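Local coordinates for extracellular matrix-binding protein EbhA (Staphylococcus aureus, PDB 2DGJ) that is a cell wall-associated adhesin that probably binds host extracellular matrix, its rod built from a string of three-helix bundles, at residues 202-215 and 228-241. Residues are numbered along the deposited sequence; the frame is centred on the assembly and turned at random.
Sequences NLRNAKTSATNTIN and LKHQVEQAQNVVGV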
ATOM      1  N   ASN A 202     -24.372 -12.042  41.962  1.00 17.50           N
ATOM      2  CA  ASN A 202     -25.588 -11.787  42.733  1.00 17.54           C
ATOM      3  C   ASN A 202     -26.003 -13.024  43.535  1.00 17.69           C
ATOM      4  O   ASN A 202     -26.532 -12.910  44.642  1.00 17.74           O
ATOM      5  CB  ASN A 202     -26.735 -11.369  41.812  1.00 17.39           C
ATOM      6  CG  ASN A 202     -26.604  -9.942  41.329  1.00 17.37           C
ATOM      7  OD1 ASN A 202     -25.929  -9.121  41.953  1.00 17.29           O
ATOM      8  ND2 ASN A 202     -27.269  -9.631  40.219  1.00 17.08           N
ATOM      9  N   LEU A 203     -25.765 -14.204  42.970  1.00 17.76           N
ATOM     10  CA  LEU A 203     -26.119 -15.458  43.632  1.00 17.92           C
ATOM     11  C   LEU A 203     -25.223 -15.719  44.837  1.00 18.08           C
ATOM     12  O   LEU A 203     -25.689 -16.179  45.880  1.00 17.91           O
ATOM     13  CB  LEU A 203     -26.015 -16.626  42.648  1.00 17.86           C
ATOM     14  CG  LEU A 203     -26.279 -18.012  43.244  1.00 17.83           C
ATOM     15  CD1 LEU A 203     -27.683 -18.064  43.834  1.00 17.71           C
ATOM     16  CD2 LEU A 203     -26.100 -19.069  42.161  1.00 17.84           C
ATOM     17  N   ARG A 204     -23.934 -15.434  44.689  1.00 18.38           N
ATOM     18  CA  ARG A 204     -22.982 -15.633  45.778  1.00 18.82           C
ATOM     19  C   ARG A 204     -23.352 -14.718  46.950  1.00 18.79           C
ATOM     20  O   ARG A 204     -23.385 -15.152  48.100  1.00 18.82           O
ATOM     21  CB  ARG A 204     -21.564 -15.321  45.298  1.00 19.20           C
ATOM     22  CG  ARG A 204     -20.460 -15.853  46.197  1.00 19.89           C
ATOM     23  CD  ARG A 204     -19.982 -17.247  45.776  1.00 20.45           C
ATOM     24  NE  ARG A 204     -20.575 -18.334  46.554  1.00 20.98           N
ATOM     25  CZ  ARG A 204     -21.614 -19.070  46.168  1.00 21.18           C
ATOM     26  NH1 ARG A 204     -22.191 -18.855  44.990  1.00 21.35           N
ATOM     27  NH2 ARG A 204     -22.065 -20.038  46.953  1.00 21.26           N
ATOM     28  N   ASN A 205     -23.632 -13.452  46.653  1.00 18.81           N
ATOM     29  CA  ASN A 205     -24.016 -12.490  47.686  1.00 18.87           C
ATOM     30  C   ASN A 205     -25.383 -12.857  48.257  1.00 18.71           C
ATOM     31  O   ASN A 205     -25.633 -12.719  49.456  1.00 18.81           O
ATOM     32  CB  ASN A 205     -24.068 -11.070  47.105  1.00 19.06           C
ATOM     33  CG  ASN A 205     -22.695 -10.545  46.724  1.00 19.46           C
ATOM     34  OD1 ASN A 205     -21.772 -10.553  47.537  1.00 19.65           O
ATOM     35  ND2 ASN A 205     -22.558 -10.079  45.486  1.00 19.61           N
ATOM     36  N   ALA A 206     -26.267 -13.336  47.392  1.00 18.50           N
ATOM     37  CA  ALA A 206     -27.606 -13.725  47.812  1.00 18.37           C
ATOM     38  C   ALA A 206     -27.540 -14.847  48.839  1.00 18.30           C
ATOM     39  O   ALA A 206     -28.220 -14.806  49.858  1.00 18.40           O
ATOM     40  CB  ALA A 206     -28.410 -14.175  46.615  1.00 18.19           C
ATOM     41  N   LYS A 207     -26.713 -15.846  48.557  1.00 18.27           N
ATOM     42  CA  LYS A 207     -26.561 -16.985  49.455  1.00 18.31           C
ATOM     43  C   LYS A 207     -25.928 -16.580  50.780  1.00 18.41           C
ATOM     44  O   LYS A 207     -26.250 -17.137  51.830  1.00 18.47           O
ATOM     45  CB  LYS A 207     -25.702 -18.075  48.799  1.00 18.18           C
ATOM     46  CG  LYS A 207     -26.315 -18.706  47.562  1.00 18.20           C
ATOM     47  CD  LYS A 207     -25.511 -19.916  47.106  1.00 18.30           C
ATOM     48  CE  LYS A 207     -26.198 -20.635  45.963  1.00 18.24           C
ATOM     49  NZ  LYS A 207     -25.513 -21.912  45.657  1.00 18.31           N
ATOM     50  N   THR A 208     -25.024 -15.610  50.727  1.00 18.48           N
ATOM     51  CA  THR A 208     -24.343 -15.149  51.927  1.00 18.56           C
ATOM     52  C   THR A 208     -25.280 -14.404  52.878  1.00 18.67           C
ATOM     53  O   THR A 208     -25.319 -14.698  54.075  1.00 18.57           O
ATOM     54  CB  THR A 208     -23.146 -14.231  51.571  1.00 18.61           C
ATOM     55  OG1 THR A 208     -22.163 -14.981  50.848  1.00 18.63           O
ATOM     56  CG2 THR A 208     -22.512 -13.655  52.830  1.00 18.57           C
ATOM     57  N   SER A 209     -26.038 -13.449  52.345  1.00 18.78           N
ATOM     58  CA  SER A 209     -26.945 -12.666  53.174  1.00 18.92           C
ATOM     59  C   SER A 209     -28.094 -13.514  53.682  1.00 18.81           C
ATOM     60  O   SER A 209     -28.560 -13.326  54.806  1.00 18.67           O
ATOM     61  CB  SER A 209     -27.497 -11.469  52.397  1.00 19.16           C
ATOM     62  OG  SER A 209     -28.495 -11.871  51.478  1.00 19.85           O
ATOM     63  N   ALA A 210     -28.546 -14.448  52.854  1.00 18.83           N
ATOM     64  CA  ALA A 210     -29.642 -15.331  53.228  1.00 18.95           C
ATOM     65  C   ALA A 210     -29.207 -16.276  54.340  1.00 19.02           C
ATOM     66  O   ALA A 210     -29.972 -16.554  55.261  1.00 19.03           O
ATOM     67  CB  ALA A 210     -30.110 -16.131  52.022  1.00 18.80           C
ATOM     68  N   THR A 211     -27.978 -16.774  54.247  1.00 19.23           N
ATOM     69  CA  THR A 211     -27.439 -17.686  55.250  1.00 19.49           C
ATOM     70  C   THR A 211     -27.241 -16.969  56.577  1.00 19.50           C
ATOM     71  O   THR A 211     -27.562 -17.498  57.636  1.00 19.57           O
ATOM     72  CB  THR A 211     -26.089 -18.279  54.799  1.00 19.50           C
ATOM     73  OG1 THR A 211     -26.309 -19.183  53.710  1.00 19.97           O
ATOM     74  CG2 THR A 211     -25.424 -19.029  55.938  1.00 19.55           C
ATOM     75  N   ASN A 212     -26.712 -15.755  56.515  1.00 19.64           N
ATOM     76  CA  ASN A 212     -26.487 -14.978  57.725  1.00 19.96           C
ATOM     77  C   ASN A 212     -27.806 -14.538  58.353  1.00 20.17           C
ATOM     78  O   ASN A 212     -27.916 -14.434  59.572  1.00 20.16           O
ATOM     79  CB  ASN A 212     -25.617 -13.755  57.426  1.00 19.80           C
ATOM     80  CG  ASN A 212     -24.192 -14.127  57.062  1.00 19.66           C
ATOM     81  OD1 ASN A 212     -23.669 -15.148  57.514  1.00 19.65           O
ATOM     82  ND2 ASN A 212     -23.552 -13.288  56.254  1.00 19.50           N
ATOM     83  N   THR A 213     -28.805 -14.275  57.517  1.00 20.54           N
ATOM     84  CA  THR A 213     -30.107 -13.859  58.023  1.00 20.91           C
ATOM     85  C   THR A 213     -30.793 -15.034  58.710  1.00 21.02           C
ATOM     86  O   THR A 213     -31.376 -14.877  59.780  1.00 21.02           O
ATOM     87  CB  THR A 213     -31.016 -13.326  56.891  1.00 20.99           C
ATOM     88  OG1 THR A 213     -30.907 -14.182  55.751  1.00 21.57           O
ATOM     89  CG2 THR A 213     -30.616 -11.921  56.495  1.00 20.98           C
ATOM     90  N   ILE A 214     -30.716 -16.214  58.101  1.00 21.16           N
ATOM     91  CA  ILE A 214     -31.326 -17.402  58.687  1.00 21.38           C
ATOM     92  C   ILE A 214     -30.699 -17.712  60.047  1.00 21.61           C
ATOM     93  O   ILE A 214     -31.405 -17.999  61.017  1.00 21.68           O
ATOM     94  CB  ILE A 214     -31.156 -18.635  57.763  1.00 21.29           C
ATOM     95  CG1 ILE A 214     -32.115 -18.528  56.574  1.00 21.34           C
ATOM     96  CG2 ILE A 214     -31.422 -19.916  58.541  1.00 21.13           C
ATOM     97  CD1 ILE A 214     -32.049 -19.695  55.602  1.00 21.33           C
ATOM     98  N   ASN A 215     -29.372 -17.653  60.108  1.00 21.85           N
ATOM     99  CA  ASN A 215     -28.655 -17.936  61.346  1.00 22.08           C
ATOM    100  C   ASN A 215     -29.113 -17.051  62.495  1.00 22.14           C
ATOM    101  O   ASN A 215     -29.086 -17.471  63.656  1.00 22.13           O
ATOM    102  CB  ASN A 215     -27.146 -17.749  61.148  1.00 22.31           C
ATOM    103  CG  ASN A 215     -26.411 -19.067  60.975  1.00 22.64           C
ATOM    104  OD1 ASN A 215     -26.550 -19.980  61.791  1.00 22.79           O
ATOM    105  ND2 ASN A 215     -25.612 -19.167  59.919  1.00 22.83           N
ATOM    106  N   LEU A 228     -32.447 -25.290  56.368  1.00 26.67           N
ATOM    107  CA  LEU A 228     -32.615 -24.130  55.498  1.00 26.57           C
ATOM    108  C   LEU A 228     -31.297 -23.651  54.905  1.00 26.49           C
ATOM    109  O   LEU A 228     -31.226 -23.318  53.723  1.00 26.35           O
ATOM    110  CB  LEU A 228     -33.284 -22.994  56.280  1.00 26.54           C
ATOM    111  CG  LEU A 228     -34.814 -22.874  56.227  1.00 26.54           C
ATOM    112  CD1 LEU A 228     -35.462 -24.226  56.025  1.00 26.52           C
ATOM    113  CD2 LEU A 228     -35.298 -22.235  57.511  1.00 26.51           C
ATOM    114  N   LYS A 229     -30.255 -23.603  55.729  1.00 26.46           N
ATOM    115  CA  LYS A 229     -28.946 -23.164  55.265  1.00 26.58           C
ATOM    116  C   LYS A 229     -28.440 -24.092  54.163  1.00 26.57           C
ATOM    117  O   LYS A 229     -27.812 -23.646  53.202  1.00 26.51           O
ATOM    118  CB  LYS A 229     -27.955 -23.126  56.433  1.00 26.75           C
ATOM    119  CG  LYS A 229     -28.223 -22.004  57.425  1.00 27.06           C
ATOM    120  CD  LYS A 229     -27.439 -22.170  58.727  1.00 27.20           C
ATOM    121  CE  LYS A 229     -25.956 -21.894  58.544  1.00 27.37           C
ATOM    122  NZ  LYS A 229     -25.248 -21.893  59.857  1.00 27.39           N
ATOM    123  N   HIS A 230     -28.722 -25.382  54.306  1.00 26.54           N
ATOM    124  CA  HIS A 230     -28.310 -26.359  53.309  1.00 26.57           C
ATOM    125  C   HIS A 230     -29.123 -26.144  52.035  1.00 26.41           C
ATOM    126  O   HIS A 230     -28.603 -26.282  50.929  1.00 26.39           O
ATOM    127  CB  HIS A 230     -28.531 -27.781  53.826  1.00 26.86           C
ATOM    128  CG  HIS A 230     -27.956 -28.841  52.942  1.00 27.15           C
ATOM    129  ND1 HIS A 230     -26.593 -28.941  52.697  1.00 27.39           N
ATOM    130  CD2 HIS A 230     -28.528 -29.835  52.242  1.00 27.29           C
ATOM    131  CE1 HIS A 230     -26.370 -29.953  51.889  1.00 27.37           C
ATOM    132  NE2 HIS A 230     -27.533 -30.521  51.588  1.00 27.35           N
ATOM    133  N   GLN A 231     -30.399 -25.808  52.195  1.00 26.15           N
ATOM    134  CA  GLN A 231     -31.265 -25.564  51.046  1.00 25.87           C
ATOM    135  C   GLN A 231     -30.750 -24.349  50.277  1.00 25.59           C
ATOM    136  O   GLN A 231     -30.884 -24.268  49.054  1.00 25.52           O
ATOM    137  CB  GLN A 231     -32.707 -25.325  51.499  1.00 26.02           C
ATOM    138  CG  GLN A 231     -33.260 -26.411  52.410  1.00 26.20           C
ATOM    139  CD  GLN A 231     -34.764 -26.563  52.290  1.00 26.44           C
ATOM    140  OE1 GLN A 231     -35.498 -25.576  52.233  1.00 26.53           O
ATOM    141  NE2 GLN A 231     -35.233 -27.806  52.259  1.00 26.44           N
ATOM    142  N   VAL A 232     -30.164 -23.401  51.002  1.00 25.22           N
ATOM    143  CA  VAL A 232     -29.604 -22.202  50.387  1.00 24.99           C
ATOM    144  C   VAL A 232     -28.340 -22.609  49.633  1.00 24.90           C
ATOM    145  O   VAL A 232     -28.064 -22.122  48.535  1.00 24.84           O
ATOM    146  CB  VAL A 232     -29.222 -21.156  51.454  1.00 24.91           C
ATOM    147  CG1 VAL A 232     -28.403 -20.041  50.817  1.00 24.91           C
ATOM    148  CG2 VAL A 232     -30.475 -20.592  52.116  1.00 24.69           C
ATOM    149  N   GLU A 233     -27.585 -23.515  50.244  1.00 24.81           N
ATOM    150  CA  GLU A 233     -26.342 -24.015  49.675  1.00 24.76           C
ATOM    151  C   GLU A 233     -26.574 -24.693  48.326  1.00 24.58           C
ATOM    152  O   GLU A 233     -25.765 -24.558  47.406  1.00 24.57           O
ATOM    153  CB  GLU A 233     -25.701 -24.998  50.660  1.00 25.01           C
ATOM    154  CG  GLU A 233     -24.317 -25.512  50.277  1.00 25.41           C
ATOM    155  CD  GLU A 233     -24.340 -26.493  49.116  1.00 25.67           C
ATOM    156  OE1 GLU A 233     -25.070 -27.506  49.197  1.00 25.76           O
ATOM    157  OE2 GLU A 233     -23.623 -26.251  48.121  1.00 25.71           O
ATOM    158  N   GLN A 234     -27.685 -25.413  48.207  1.00 24.39           N
ATOM    159  CA  GLN A 234     -27.995 -26.129  46.975  1.00 24.19           C
ATOM    160  C   GLN A 234     -28.785 -25.330  45.943  1.00 23.84           C
ATOM    161  O   GLN A 234     -28.912 -25.753  44.792  1.00 23.91           O
ATOM    162  CB  GLN A 234     -28.735 -27.428  47.308  1.00 24.56           C
ATOM    163  CG  GLN A 234     -27.930 -28.386  48.176  1.00 25.09           C
ATOM    164  CD  GLN A 234     -28.551 -29.768  48.265  1.00 25.55           C
ATOM    165  OE1 GLN A 234     -29.056 -30.174  49.314  1.00 25.69           O
ATOM    166  NE2 GLN A 234     -28.520 -30.499  47.155  1.00 25.87           N
ATOM    167  N   ALA A 235     -29.315 -24.180  46.349  1.00 23.32           N
ATOM    168  CA  ALA A 235     -30.085 -23.341  45.438  1.00 22.79           C
ATOM    169  C   ALA A 235     -29.227 -22.980  44.220  1.00 22.51           C
ATOM    170  O   ALA A 235     -28.021 -22.742  44.346  1.00 22.43           O
ATOM    171  CB  ALA A 235     -30.547 -22.084  46.155  1.00 22.61           C
ATOM    172  N   GLN A 236     -29.852 -22.941  43.045  1.00 22.16           N
ATOM    173  CA  GLN A 236     -29.132 -22.629  41.812  1.00 21.80           C
ATOM    174  C   GLN A 236     -29.272 -21.198  41.318  1.00 21.36           C
ATOM    175  O   GLN A 236     -28.507 -20.765  40.458  1.00 21.28           O
ATOM    176  CB  GLN A 236     -29.552 -23.589  40.698  1.00 22.04           C
ATOM    177  CG  GLN A 236     -28.924 -24.968  40.814  1.00 22.56           C
ATOM    178  CD  GLN A 236     -29.387 -25.915  39.723  1.00 22.92           C
ATOM    179  OE1 GLN A 236     -30.506 -26.433  39.766  1.00 23.02           O
ATOM    180  NE2 GLN A 236     -28.534 -26.136  38.730  1.00 23.05           N
ATOM    181  N   ASN A 237     -30.253 -20.468  41.838  1.00 20.83           N
ATOM    182  CA  ASN A 237     -30.442 -19.080  41.435  1.00 20.42           C
ATOM    183  C   ASN A 237     -30.963 -18.230  42.590  1.00 19.96           C
ATOM    184  O   ASN A 237     -31.368 -18.757  43.621  1.00 19.87           O
ATOM    185  CB  ASN A 237     -31.385 -19.000  40.231  1.00 20.68           C
ATOM    186  CG  ASN A 237     -32.792 -19.436  40.557  1.00 20.93           C
ATOM    187  OD1 ASN A 237     -33.012 -20.333  41.376  1.00 21.11           O
ATOM    188  ND2 ASN A 237     -33.761 -18.815  39.895  1.00 21.19           N
ATOM    189  N   VAL A 238     -30.943 -16.913  42.411  1.00 19.48           N
ATOM    190  CA  VAL A 238     -31.384 -15.984  43.446  1.00 19.10           C
ATOM    191  C   VAL A 238     -32.770 -16.252  44.031  1.00 18.92           C
ATOM    192  O   VAL A 238     -32.911 -16.401  45.249  1.00 18.85           O
ATOM    193  CB  VAL A 238     -31.329 -14.521  42.928  1.00 19.04           C
ATOM    194  CG1 VAL A 238     -31.882 -13.560  43.978  1.00 18.94           C
ATOM    195  CG2 VAL A 238     -29.901 -14.147  42.608  1.00 18.83           C
ATOM    196  N   VAL A 239     -33.791 -16.311  43.178  1.00 18.72           N
ATOM    197  CA  VAL A 239     -35.146 -16.537  43.671  1.00 18.58           C
ATOM    198  C   VAL A 239     -35.215 -17.836  44.463  1.00 18.51           C
ATOM    199  O   VAL A 239     -35.981 -17.949  45.428  1.00 18.35           O
ATOM    200  CB  VAL A 239     -36.177 -16.594  42.521  1.00 18.52           C
ATOM    201  CG1 VAL A 239     -36.105 -15.317  41.688  1.00 18.51           C
ATOM    202  CG2 VAL A 239     -35.925 -17.807  41.658  1.00 18.52           C
ATOM    203  N   GLY A 240     -34.412 -18.815  44.055  1.00 18.47           N
ATOM    204  CA  GLY A 240     -34.400 -20.084  44.752  1.00 18.43           C
ATOM    205  C   GLY A 240     -33.905 -19.875  46.170  1.00 18.48           C
ATOM    206  O   GLY A 240     -34.444 -20.445  47.118  1.00 18.24           O
ATOM    207  N   VAL A 241     -32.872 -19.046  46.305  1.00 18.70           N
ATOM    208  CA  VAL A 241     -32.287 -18.734  47.604  1.00 18.99           C
ATOM    209  C   VAL A 241     -33.298 -17.998  48.474  1.00 19.33           C
ATOM    210  O   VAL A 241     -33.548 -18.378  49.614  1.00 19.23           O
ATOM    211  CB  VAL A 241     -31.037 -17.840  47.444  1.00 18.89           C
ATOM    212  CG1 VAL A 241     -30.600 -17.303  48.799  1.00 18.88           C
ATOM    213  CG2 VAL A 241     -29.909 -18.636  46.813  1.00 18.81           C
TER
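With chi1 at -65° and every later torsion anti, Lys-207 runs its chain straight across Val-232 O toward the C-terminal end of helix 222-234, while Val-241, with CG1 anti to its backbone N, spreads its two methyls against the same turn of helix 199-215. Lys-207 NZ donates to two carbonyls there: Ala-235 O at 2.9 Å, in the carbonyl plane, and Glu-233 O at 3.2 Å, from above that residue's own carbonyl plane. One ammonium so bridges two carbonyls. Val-241 is a knob in the hole formed by Leu-203, Ala-206, Lys-207 and Ala-210; its CG1 lies 3.5 Å from Ala-210 CB, and CG2 meets Lys-207 CG. This is one GA-type three-helix bundle of the rod: the axes of 202-215 and 228-234 run antiparallel, 9.7 Å apart at closest approach, and helix 238-250 closes the core, with Val-244 against Val-232. Farther along, Ile-214 CD1 reaches Val-232 CG2 tip to tip and sits 3.6 Å from Leu-228 CB. Thr-211 lays CG2 on Lys-229 CE and gives its hydroxyl proton to Lys-207 O. At the other end, Leu-203 CD2 packs on Gln-236 O at 3.4 Å, and Asp-150 OD2 accepts a hydrogen bond from Val-238 N.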